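Local coordinates for protein Rubredoxin\:oxygen oxidoreductase (Desulfovibrio gigas, PDB 1E5D) that reduces one dioxygen molecule to two water molecules by a four-electron reaction, using flavin mononucleotide and a diiron centre, at residues F258-W263 with G317-V322; K268-L273 with G340-F345; V40-T45 with G133-T138. All coordinates share one frame; numbering follows the deposited sequence.

Interaction 1: F258-W263 with G317-V322. With FMN (flavin mononucleotide), chain C.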
loop_
_atom_site.group_PDB
_atom_site.type_symbol
_atom_site.label_atom_id
_atom_site.label_comp_id
_atom_site.label_asym_id
_atom_site.label_seq_id
_atom_site.Cartn_x
_atom_site.Cartn_y
_atom_site.Cartn_z
ATOM N N PHE A 258 11.139 -9.136 3.570
ATOM C CA PHE A 258 10.543 -7.854 3.174
ATOM C C PHE A 258 10.111 -7.144 4.451
ATOM O O PHE A 258 9.678 -7.736 5.429
ATOM C CB PHE A 258 9.432 -8.029 2.168
ATOM C CG PHE A 258 8.062 -8.496 2.581
ATOM C CD1 PHE A 258 7.119 -7.597 3.052
ATOM C CD2 PHE A 258 7.687 -9.820 2.494
ATOM C CE1 PHE A 258 5.844 -7.982 3.414
ATOM C CE2 PHE A 258 6.412 -10.221 2.858
ATOM C CZ PHE A 258 5.477 -9.307 3.324
ATOM N N TYR A 259 10.284 -5.834 4.417
ATOM C CA TYR A 259 10.112 -4.987 5.575
ATOM C C TYR A 259 9.736 -3.590 5.094
ATOM O O TYR A 259 9.892 -3.271 3.917
ATOM C CB TYR A 259 11.421 -4.929 6.398
ATOM C CG TYR A 259 12.394 -3.963 5.739
ATOM C CD1 TYR A 259 13.047 -4.333 4.567
ATOM C CD2 TYR A 259 12.663 -2.700 6.261
ATOM C CE1 TYR A 259 13.939 -3.476 3.940
ATOM C CE2 TYR A 259 13.541 -1.836 5.637
ATOM C CZ TYR A 259 14.181 -2.229 4.473
ATOM O OH TYR A 259 15.056 -1.354 3.875
ATOM N N ASP A 260 9.320 -2.775 6.044
ATOM C CA ASP A 260 9.283 -1.330 5.910
ATOM C C ASP A 260 9.783 -0.757 7.232
ATOM O O ASP A 260 9.932 -1.481 8.221
ATOM C CB ASP A 260 7.905 -0.815 5.541
ATOM C CG ASP A 260 7.960 0.563 4.909
ATOM O OD1 ASP A 260 9.070 1.135 4.831
ATOM O OD2 ASP A 260 6.906 1.077 4.503
ATOM N N SER A 261 10.078 0.534 7.254
ATOM C CA SER A 261 10.714 1.112 8.440
ATOM C C SER A 261 10.602 2.624 8.410
ATOM O O SER A 261 10.520 3.214 7.328
ATOM C CB SER A 261 12.172 0.673 8.474
ATOM O OG SER A 261 12.833 1.204 9.609
ATOM N N MET A 262 10.588 3.272 9.570
ATOM C CA MET A 262 10.569 4.738 9.536
ATOM C C MET A 262 11.949 5.283 9.876
ATOM O O MET A 262 12.431 6.161 9.165
ATOM C CB MET A 262 9.513 5.325 10.478
ATOM C CG MET A 262 8.143 4.701 10.269
ATOM S SD MET A 262 6.979 5.050 11.596
ATOM C CE MET A 262 7.378 3.725 12.743
ATOM N N TRP A 263 12.556 4.767 10.933
ATOM C CA TRP A 263 13.828 5.291 11.434
ATOM C C TRP A 263 14.964 4.287 11.315
ATOM O O TRP A 263 15.995 4.372 11.976
ATOM C CB TRP A 263 13.664 5.779 12.890
ATOM C CG TRP A 263 12.869 7.060 12.878
ATOM C CD1 TRP A 263 11.560 7.234 13.230
ATOM C CD2 TRP A 263 13.365 8.341 12.477
ATOM N NE1 TRP A 263 11.215 8.562 13.072
ATOM C CE2 TRP A 263 12.302 9.260 12.611
ATOM C CE3 TRP A 263 14.603 8.800 12.017
ATOM C CZ2 TRP A 263 12.438 10.613 12.303
ATOM C CZ3 TRP A 263 14.734 10.141 11.714
ATOM C CH2 TRP A 263 13.662 11.032 11.858
ATOM N N GLY A 317 0.096 -1.140 15.497
ATOM C CA GLY A 317 0.056 -2.097 14.409
ATOM C C GLY A 317 1.314 -2.025 13.557
ATOM O O GLY A 317 2.361 -1.557 14.004
ATOM N N ILE A 318 1.164 -2.497 12.324
ATOM C CA ILE A 318 2.269 -2.541 11.380
ATOM C C ILE A 318 2.091 -1.452 10.330
ATOM O O ILE A 318 0.992 -0.925 10.177
ATOM C CB ILE A 318 2.353 -3.911 10.689
ATOM C CG1 ILE A 318 1.144 -4.201 9.795
ATOM C CG2 ILE A 318 2.546 -5.027 11.700
ATOM C CD1 ILE A 318 1.306 -5.424 8.915
ATOM N N LEU A 319 3.173 -1.139 9.641
ATOM C CA LEU A 319 3.152 -0.133 8.590
ATOM C C LEU A 319 2.264 -0.564 7.428
ATOM O O LEU A 319 2.157 -1.720 7.038
ATOM C CB LEU A 319 4.577 0.176 8.123
ATOM C CG LEU A 319 5.450 0.960 9.112
ATOM C CD1 LEU A 319 6.858 1.145 8.550
ATOM C CD2 LEU A 319 4.830 2.308 9.434
ATOM N N PRO A 320 1.595 0.452 6.877
ATOM C CA PRO A 320 0.558 0.259 5.868
ATOM C C PRO A 320 1.019 -0.595 4.694
ATOM O O PRO A 320 0.326 -1.514 4.266
ATOM C CB PRO A 320 0.321 1.686 5.369
ATOM C CG PRO A 320 0.693 2.557 6.521
ATOM C CD PRO A 320 1.823 1.872 7.218
ATOM N N TYR A 321 2.192 -0.281 4.163
ATOM C CA TYR A 321 2.721 -0.960 2.992
ATOM C C TYR A 321 3.062 -2.409 3.305
ATOM O O TYR A 321 3.004 -3.286 2.439
ATOM C CB TYR A 321 3.961 -0.226 2.481
ATOM C CG TYR A 321 3.650 1.082 1.807
ATOM C CD1 TYR A 321 2.410 1.280 1.214
ATOM C CD2 TYR A 321 4.580 2.109 1.765
ATOM C CE1 TYR A 321 2.100 2.473 0.589
ATOM C CE2 TYR A 321 4.277 3.310 1.138
ATOM C CZ TYR A 321 3.041 3.485 0.559
ATOM O OH TYR A 321 2.733 4.670 -0.067
ATOM N N VAL A 322 3.419 -2.667 4.566
ATOM C CA VAL A 322 3.627 -4.065 4.943
ATOM C C VAL A 322 2.289 -4.798 4.987
ATOM O O VAL A 322 2.139 -5.912 4.498
ATOM C CB VAL A 322 4.355 -4.185 6.290
ATOM C CG1 VAL A 322 4.482 -5.648 6.673
ATOM C CG2 VAL A 322 5.723 -3.531 6.200
HETATM N N1 FMN C . 5.911 2.144 19.057
HETATM C C2 FMN C . 5.039 1.448 19.773
HETATM O O2 FMN C . 5.370 0.726 20.675
HETATM N N3 FMN C . 3.644 1.506 19.508
HETATM C C4 FMN C . 3.119 2.552 18.771
HETATM O O4 FMN C . 1.922 2.539 18.550
HETATM C C4A FMN C . 4.072 3.353 18.018
HETATM N N5 FMN C . 3.652 4.140 17.001
HETATM C C5A FMN C . 4.547 5.086 16.563
HETATM C C6 FMN C . 4.095 6.013 15.589
HETATM C C7 FMN C . 4.976 6.821 14.911
HETATM C C7M FMN C . 4.512 7.568 13.690
HETATM C C8 FMN C . 6.399 6.702 15.163
HETATM C C8M FMN C . 7.354 7.729 14.599
HETATM C C9 FMN C . 6.826 5.938 16.261
HETATM C C9A FMN C . 5.947 4.998 16.801
HETATM N N10 FMN C . 6.374 3.918 17.634
HETATM C C10 FMN C . 5.491 3.165 18.281
HETATM C "C1'" FMN C . 7.822 3.839 17.940
HETATM C "C2'" FMN C . 8.584 3.084 16.822
HETATM O "O2'" FMN C . 8.093 1.753 16.708
HETATM C "C3'" FMN C . 10.039 3.074 17.263
HETATM O "O3'" FMN C . 10.554 4.368 16.961
HETATM C "C4'" FMN C . 10.846 2.028 16.489
HETATM O "O4'" FMN C . 12.220 2.067 16.907
HETATM C "C5'" FMN C . 10.710 2.355 15.018
HETATM O "O5'" FMN C . 11.544 1.316 14.186
HETATM P P FMN C . 12.108 1.676 12.817
HETATM O O1P FMN C . 12.364 0.346 12.105
HETATM O O2P FMN C . 11.298 2.578 12.129
HETATM O O3P FMN C . 13.389 2.355 12.987
HETATM O O HOH W 1 4.339 1.506 4.917
#
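Phe258, near the end of strand 254-259, turns its ring toward the first turn of helix 320-331. Its CE1 lies 4.2 Å from Val322 CG1, in an oblique approach. Thr325, Leu326 and Ile329 of the same helix also pack on this ring. Tyr259 points the other way, and its ring stacks on Trp288.

Asp260 is central. Its CB touches Val322 CG2 at 3.5 Å and also meets Leu319 CD1. With CG anti to the backbone N (chi1 -159°), CG too lies beside Leu319 CD1. OD2 lies at the edge of the Tyr321 ring, 3.7 Å from Tyr321 CD2, with the carboxylate and ring planes 13° apart. A water links the segments, donating to Asp260 OD2 and accepting from Tyr321 N. OD1 receives Ser261 N from above the carboxylate plane. OD1 also forms a salt bridge with Lys290 and a hydrogen bond with Trp288 NE1.

Ser261 N rests 3.5 Å from Leu319 CD1, while its OG donates to FMN O1P at 2.7 Å. Met262 SD meets Leu319 CD2 at 4.1 Å. Met262 N binds FMN O2P at 2.7 Å. Trp263 N reaches the same oxygen at 2.8 Å, in a nearly straight bond. Its NE1 bonds to Glu81 of the second subunit, a diiron-site residue.

This is the phosphate-binding loop of a flavodoxin fold, between strand 254-259 and helix 265-279, with the start of helix 320-331 packed against it.

Interaction 2: K268-L273 with G340-F345. With FMN (flavin mononucleotide), chain C.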
loop_
_atom_site.group_PDB
_atom_site.type_symbol
_atom_site.label_atom_id
_atom_site.label_comp_id
_atom_site.label_asym_id
_atom_site.label_seq_id
_atom_site.Cartn_x
_atom_site.Cartn_y
_atom_site.Cartn_z
ATOM N N LYS A 268 18.023 -2.183 9.733
ATOM C CA LYS A 268 19.261 -2.762 10.242
ATOM C C LYS A 268 19.092 -4.229 10.626
ATOM O O LYS A 268 19.893 -5.092 10.270
ATOM C CB LYS A 268 19.761 -1.957 11.449
ATOM C CG LYS A 268 20.296 -0.593 11.049
ATOM C CD LYS A 268 20.649 0.259 12.251
ATOM C CE LYS A 268 20.530 1.743 11.933
ATOM N NZ LYS A 268 21.467 2.555 12.761
ATOM N N MET A 269 18.022 -4.510 11.364
ATOM C CA MET A 269 17.664 -5.893 11.656
ATOM C C MET A 269 17.565 -6.669 10.349
ATOM O O MET A 269 18.138 -7.747 10.203
ATOM C CB MET A 269 16.361 -5.911 12.458
ATOM C CG MET A 269 16.451 -5.097 13.747
ATOM S SD MET A 269 14.872 -4.972 14.608
ATOM C CE MET A 269 14.632 -6.662 15.133
ATOM N N ALA A 270 16.855 -6.121 9.356
ATOM C CA ALA A 270 16.730 -6.801 8.073
ATOM C C ALA A 270 18.087 -7.036 7.424
ATOM O O ALA A 270 18.376 -8.123 6.917
ATOM C CB ALA A 270 15.849 -6.005 7.125
ATOM N N ARG A 271 18.938 -6.009 7.436
ATOM C CA ARG A 271 20.256 -6.180 6.816
ATOM C C ARG A 271 21.035 -7.273 7.533
ATOM O O ARG A 271 21.715 -8.098 6.927
ATOM C CB ARG A 271 21.040 -4.871 6.831
ATOM C CG ARG A 271 20.432 -3.778 5.957
ATOM C CD ARG A 271 21.193 -2.473 6.157
ATOM N NE ARG A 271 22.497 -2.539 5.500
ATOM C CZ ARG A 271 22.625 -2.643 4.180
ATOM N NH1 ARG A 271 21.554 -2.689 3.397
ATOM N NH2 ARG A 271 23.835 -2.699 3.649
ATOM N N VAL A 272 20.929 -7.305 8.863
ATOM C CA VAL A 272 21.642 -8.353 9.584
ATOM C C VAL A 272 21.112 -9.727 9.186
ATOM O O VAL A 272 21.887 -10.636 8.896
ATOM C CB VAL A 272 21.538 -8.192 11.108
ATOM C CG1 VAL A 272 21.810 -9.527 11.785
ATOM C CG2 VAL A 272 22.504 -7.122 11.598
ATOM N N LEU A 273 19.785 -9.852 9.176
ATOM C CA LEU A 273 19.154 -11.104 8.776
ATOM C C LEU A 273 19.696 -11.547 7.422
ATOM O O LEU A 273 20.047 -12.713 7.255
ATOM C CB LEU A 273 17.629 -10.980 8.715
ATOM C CG LEU A 273 16.897 -11.129 10.052
ATOM C CD1 LEU A 273 15.403 -10.868 9.909
ATOM C CD2 LEU A 273 17.136 -12.515 10.640
ATOM N N GLY A 340 8.834 -16.117 9.232
ATOM C CA GLY A 340 9.681 -15.397 10.149
ATOM C C GLY A 340 9.159 -13.982 10.339
ATOM O O GLY A 340 8.497 -13.434 9.457
ATOM N N ALA A 341 9.446 -13.379 11.489
ATOM C CA ALA A 341 9.003 -12.015 11.740
ATOM C C ALA A 341 9.968 -11.276 12.660
ATOM O O ALA A 341 10.699 -11.834 13.471
ATOM C CB ALA A 341 7.608 -11.997 12.330
ATOM N N PHE A 342 9.987 -9.948 12.529
ATOM C CA PHE A 342 10.898 -9.177 13.370
ATOM C C PHE A 342 10.484 -7.717 13.335
ATOM O O PHE A 342 9.653 -7.308 12.527
ATOM C CB PHE A 342 12.338 -9.358 12.899
ATOM C CG PHE A 342 12.603 -8.807 11.508
ATOM C CD1 PHE A 342 12.233 -9.535 10.389
ATOM C CD2 PHE A 342 13.214 -7.572 11.332
ATOM C CE1 PHE A 342 12.466 -9.055 9.111
ATOM C CE2 PHE A 342 13.455 -7.088 10.059
ATOM C CZ PHE A 342 13.084 -7.828 8.945
ATOM N N GLY A 343 11.058 -6.904 14.217
ATOM C CA GLY A 343 10.666 -5.504 14.203
ATOM C C GLY A 343 11.146 -4.766 15.436
ATOM O O GLY A 343 11.599 -5.375 16.398
ATOM N N SER A 344 11.038 -3.448 15.353
ATOM C CA SER A 344 11.378 -2.546 16.439
ATOM C C SER A 344 10.096 -1.886 16.916
ATOM O O SER A 344 9.157 -1.726 16.131
ATOM C CB SER A 344 12.408 -1.526 15.972
ATOM O OG SER A 344 12.944 -0.800 17.053
ATOM N N PHE A 345 10.021 -1.525 18.180
ATOM C CA PHE A 345 8.822 -0.958 18.781
ATOM C C PHE A 345 9.260 0.033 19.854
ATOM O O PHE A 345 10.432 -0.018 20.248
ATOM C CB PHE A 345 7.911 -2.031 19.395
ATOM C CG PHE A 345 8.535 -2.646 20.640
ATOM C CD1 PHE A 345 9.555 -3.573 20.511
ATOM C CD2 PHE A 345 8.103 -2.276 21.903
ATOM C CE1 PHE A 345 10.150 -4.107 21.640
ATOM C CE2 PHE A 345 8.696 -2.806 23.035
ATOM C CZ PHE A 345 9.725 -3.719 22.901
HETATM N N1 FMN C . 5.911 2.144 19.057
HETATM C C2 FMN C . 5.039 1.448 19.773
HETATM O O2 FMN C . 5.370 0.726 20.675
HETATM N N3 FMN C . 3.644 1.506 19.508
HETATM C C4 FMN C . 3.119 2.552 18.771
HETATM O O4 FMN C . 1.922 2.539 18.550
HETATM C C4A FMN C . 4.072 3.353 18.018
HETATM N N5 FMN C . 3.652 4.140 17.001
HETATM C C5A FMN C . 4.547 5.086 16.563
HETATM C C6 FMN C . 4.095 6.013 15.589
HETATM C C7 FMN C . 4.976 6.821 14.911
HETATM C C7M FMN C . 4.512 7.568 13.690
HETATM C C8 FMN C . 6.399 6.702 15.163
HETATM C C8M FMN C . 7.354 7.729 14.599
HETATM C C9 FMN C . 6.826 5.938 16.261
HETATM C C9A FMN C . 5.947 4.998 16.801
HETATM N N10 FMN C . 6.374 3.918 17.634
HETATM C C10 FMN C . 5.491 3.165 18.281
HETATM C "C1'" FMN C . 7.822 3.839 17.940
HETATM C "C2'" FMN C . 8.584 3.084 16.822
HETATM O "O2'" FMN C . 8.093 1.753 16.708
HETATM C "C3'" FMN C . 10.039 3.074 17.263
HETATM O "O3'" FMN C . 10.554 4.368 16.961
HETATM C "C4'" FMN C . 10.846 2.028 16.489
HETATM O "O4'" FMN C . 12.220 2.067 16.907
HETATM C "C5'" FMN C . 10.710 2.355 15.018
HETATM O "O5'" FMN C . 11.544 1.316 14.186
HETATM P P FMN C . 12.108 1.676 12.817
HETATM O O1P FMN C . 12.364 0.346 12.105
HETATM O O2P FMN C . 11.298 2.578 12.129
HETATM O O3P FMN C . 13.389 2.355 12.987
#
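Segments 268-273 and 340-345 run roughly antiparallel, their axes 8.9 Å apart at 147°, and come nearest at Met269 and Gly343, whose CA atoms are 7.5 Å apart. No hydrogen bond joins the two segments, and the contact is largely apolar packing. Phe342 carries most of it. Its CG stands between the backbone N and the carbonyl carbon (chi1 65°), a position from which the ring reaches the helix. Leu273 CD1 sits over one face in a CH-pi contact, 3.6 Å from the ring centroid and offset toward the rim. The two side chains meet tip to tip. Met269 CB and Ala270 N approach the ring obliquely. Met269 CB lies 3.7 Å from Phe342 CD2, and Ala270 CB lies 3.8 Å from Phe342 CZ.

Met269 continues past the ring to the strand backbone. Its chain bends at chi3 (68°), which carries CE to within 3.5 Å of Gly343 O. The backbone angles of Gly343 are of a kind that calls for glycine. Beyond it, Ser344, which Met269 SD also brushes, carries its OG to the cofactor. FMN O4' donates to Ser344 OG at 3.0 Å. The same OG is hydrogen-bonded to Asn375 O and Val373 O, so these carbonyls hold the group that receives the ribityl hydroxyl.

Strand 338-345 lies between strands 306-310 and 371-374 in the parallel sheet. Helix 265-279 packs over one side of that sheet. Ile257 of strand 254-259 touches both Leu273 and Phe342, and Leu385 of helix 379-400 packs on Met269 and Leu273.

Interaction 3: V40-T45 with G133-T138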
loop_
_atom_site.group_PDB
_atom_site.type_symbol
_atom_site.label_atom_id
_atom_site.label_comp_id
_atom_site.label_asym_id
_atom_site.label_seq_id
_atom_site.Cartn_x
_atom_site.Cartn_y
_atom_site.Cartn_z
ATOM N N VAL A 40 -9.365 -18.131 -37.061
ATOM C CA VAL A 40 -9.237 -19.418 -37.735
ATOM C C VAL A 40 -10.113 -19.484 -38.985
ATOM O O VAL A 40 -11.344 -19.448 -38.918
ATOM C CB VAL A 40 -9.601 -20.586 -36.800
ATOM C CG1 VAL A 40 -9.458 -21.906 -37.544
ATOM C CG2 VAL A 40 -8.737 -20.558 -35.553
ATOM N N GLU A 41 -9.449 -19.576 -40.138
ATOM C CA GLU A 41 -10.143 -19.678 -41.412
ATOM C C GLU A 41 -10.620 -21.100 -41.698
ATOM O O GLU A 41 -9.776 -21.968 -41.922
ATOM C CB GLU A 41 -9.224 -19.223 -42.544
ATOM C CG GLU A 41 -9.160 -17.703 -42.653
ATOM C CD GLU A 41 -8.277 -17.258 -43.801
ATOM O OE1 GLU A 41 -7.104 -17.690 -43.861
ATOM O OE2 GLU A 41 -8.767 -16.476 -44.643
ATOM N N ASP A 42 -11.926 -21.289 -41.679
ATOM C CA ASP A 42 -12.636 -22.497 -42.066
ATOM C C ASP A 42 -13.905 -22.116 -42.843
ATOM O O ASP A 42 -14.107 -20.947 -43.191
ATOM C CB ASP A 42 -12.993 -23.371 -40.872
ATOM C CG ASP A 42 -13.054 -24.849 -41.190
ATOM O OD1 ASP A 42 -13.153 -25.214 -42.380
ATOM O OD2 ASP A 42 -13.010 -25.671 -40.252
ATOM N N GLU A 43 -14.755 -23.102 -43.117
ATOM C CA GLU A 43 -16.016 -22.791 -43.802
ATOM C C GLU A 43 -16.800 -21.859 -42.875
ATOM O O GLU A 43 -17.240 -20.782 -43.254
ATOM C CB GLU A 43 -16.796 -24.041 -44.165
ATOM C CG GLU A 43 -15.995 -25.314 -44.345
ATOM C CD GLU A 43 -14.793 -25.199 -45.257
ATOM O OE1 GLU A 43 -14.832 -24.397 -46.215
ATOM O OE2 GLU A 43 -13.790 -25.912 -45.022
ATOM N N LYS A 44 -16.922 -22.329 -41.641
ATOM C CA LYS A 44 -17.317 -21.508 -40.509
ATOM C C LYS A 44 -16.074 -20.777 -40.001
ATOM O O LYS A 44 -15.220 -21.371 -39.339
ATOM C CB LYS A 44 -17.952 -22.380 -39.435
ATOM C CG LYS A 44 -19.455 -22.529 -39.486
ATOM C CD LYS A 44 -20.074 -22.156 -40.814
ATOM C CE LYS A 44 -21.474 -21.590 -40.668
ATOM N NZ LYS A 44 -22.203 -22.181 -39.512
ATOM N N THR A 45 -15.937 -19.494 -40.333
ATOM C CA THR A 45 -14.723 -18.791 -39.922
ATOM C C THR A 45 -14.862 -18.252 -38.502
ATOM O O THR A 45 -15.834 -17.581 -38.158
ATOM C CB THR A 45 -14.359 -17.644 -40.878
ATOM O OG1 THR A 45 -13.880 -18.191 -42.111
ATOM C CG2 THR A 45 -13.225 -16.823 -40.281
ATOM N N GLY A 133 -16.045 -26.659 -40.155
ATOM C CA GLY A 133 -15.961 -27.051 -41.543
ATOM C C GLY A 133 -14.935 -28.163 -41.701
ATOM O O GLY A 133 -15.137 -29.291 -41.248
ATOM N N LYS A 134 -13.802 -27.848 -42.328
ATOM C CA LYS A 134 -12.738 -28.848 -42.419
ATOM C C LYS A 134 -12.152 -29.124 -41.042
ATOM O O LYS A 134 -11.806 -30.259 -40.698
ATOM C CB LYS A 134 -11.663 -28.395 -43.409
ATOM C CG LYS A 134 -10.292 -28.219 -42.785
ATOM C CD LYS A 134 -9.303 -27.554 -43.726
ATOM C CE LYS A 134 -8.038 -28.379 -43.888
ATOM N NZ LYS A 134 -7.139 -28.297 -42.704
ATOM N N ARG A 135 -12.017 -28.102 -40.188
ATOM C CA ARG A 135 -11.438 -28.393 -38.872
ATOM C C ARG A 135 -12.526 -28.668 -37.853
ATOM O O ARG A 135 -13.679 -28.291 -38.051
ATOM C CB ARG A 135 -10.550 -27.235 -38.404
ATOM C CG ARG A 135 -9.251 -27.158 -39.188
ATOM C CD ARG A 135 -8.476 -25.879 -38.974
ATOM N NE ARG A 135 -8.477 -25.004 -40.149
ATOM C CZ ARG A 135 -7.385 -24.782 -40.876
ATOM N NH1 ARG A 135 -6.253 -25.382 -40.525
ATOM N NH2 ARG A 135 -7.400 -23.987 -41.934
ATOM N N THR A 136 -12.165 -29.316 -36.749
ATOM C CA THR A 136 -13.128 -29.434 -35.645
ATOM C C THR A 136 -12.434 -29.117 -34.324
ATOM O O THR A 136 -11.388 -29.664 -33.973
ATOM C CB THR A 136 -13.829 -30.802 -35.646
ATOM O OG1 THR A 136 -13.674 -31.460 -34.386
ATOM C CG2 THR A 136 -13.216 -31.720 -36.700
ATOM N N VAL A 137 -13.007 -28.184 -33.564
ATOM C CA VAL A 137 -12.367 -27.747 -32.324
ATOM C C VAL A 137 -13.013 -28.405 -31.117
ATOM O O VAL A 137 -14.207 -28.714 -31.126
ATOM C CB VAL A 137 -12.417 -26.213 -32.192
ATOM C CG1 VAL A 137 -13.848 -25.709 -32.274
ATOM C CG2 VAL A 137 -11.758 -25.773 -30.895
ATOM N N THR A 138 -12.226 -28.629 -30.065
ATOM C CA THR A 138 -12.769 -29.251 -28.857
ATOM C C THR A 138 -12.612 -28.355 -27.636
ATOM O O THR A 138 -11.558 -27.756 -27.411
ATOM C CB THR A 138 -12.087 -30.607 -28.614
ATOM O OG1 THR A 138 -12.387 -31.460 -29.726
ATOM C CG2 THR A 138 -12.639 -31.267 -27.363
#
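Asp42 holds CG anti to its backbone N (chi1 -150°) as its carboxylate meets the Lys134 and Arg135 amides; Arg135 has CG anti to its carbonyl carbon and bends at chi3 (-110°), which sets NE facing the 40-45 loop. The carboxylate grips two successive backbone amides, one with each oxygen. Lys134 N donates to the syn lone pair of Asp42 OD1 at 2.7 Å. Arg135 N donates to Asp42 OD2 at 2.6 Å, also on the syn side but 24° out of the carboxylate plane. OD1 takes a further weak bond from Glu43 N within its own loop.

Residues 40-45 connect strands 33-40 and 46-48 of one hairpin. Residues 133-138 take in the end of the turn after strand 129-131 and the start of strand 136-141. These hairpins belong to the two facing sheets of the metallo-beta-lactamase fold, and this surface contact ties them together away from the iron site.

Arg135 NH2 donates to Glu41 O at 3.1 Å, nearly along the C=O axis. Its NH1 forms a salt bridge with Glu158, and Val40 CG1 lies obliquely to the guanidinium, 4.2 Å from Arg135 NE. Gly133 has backbone angles that call for glycine, and its CA passes close to the Glu43 side chain. Glu43 is poorly ordered, and its OE2 makes a weak, doubtful bond to Lys134 N. Thr45 OG1 donates to Asp42 O at 3.0 Å.

Interaction 3 comes first along the chain and closes before the other two open. It lies in the beta-lactamase-like region, on the opposite side of the chain's centre, about 56 Å from interaction 1 and 60 Å from interaction 2, centre to centre. Interactions 1 and 2 share the flavodoxin-like region. Their segments alternate in sequence, their centres are about 11 Å apart, and both reach the same five-stranded parallel sheet. They touch where Tyr259 packs on Ala270 and Phe342. Interaction 1 contacts the FMN phosphate and interaction 2 its ribityl chain. Both contribute to one FMN site, which meets the diiron-site residue Glu81 of the second subunit through Trp263. Interaction 3 is structural, in the part carrying the diiron centre.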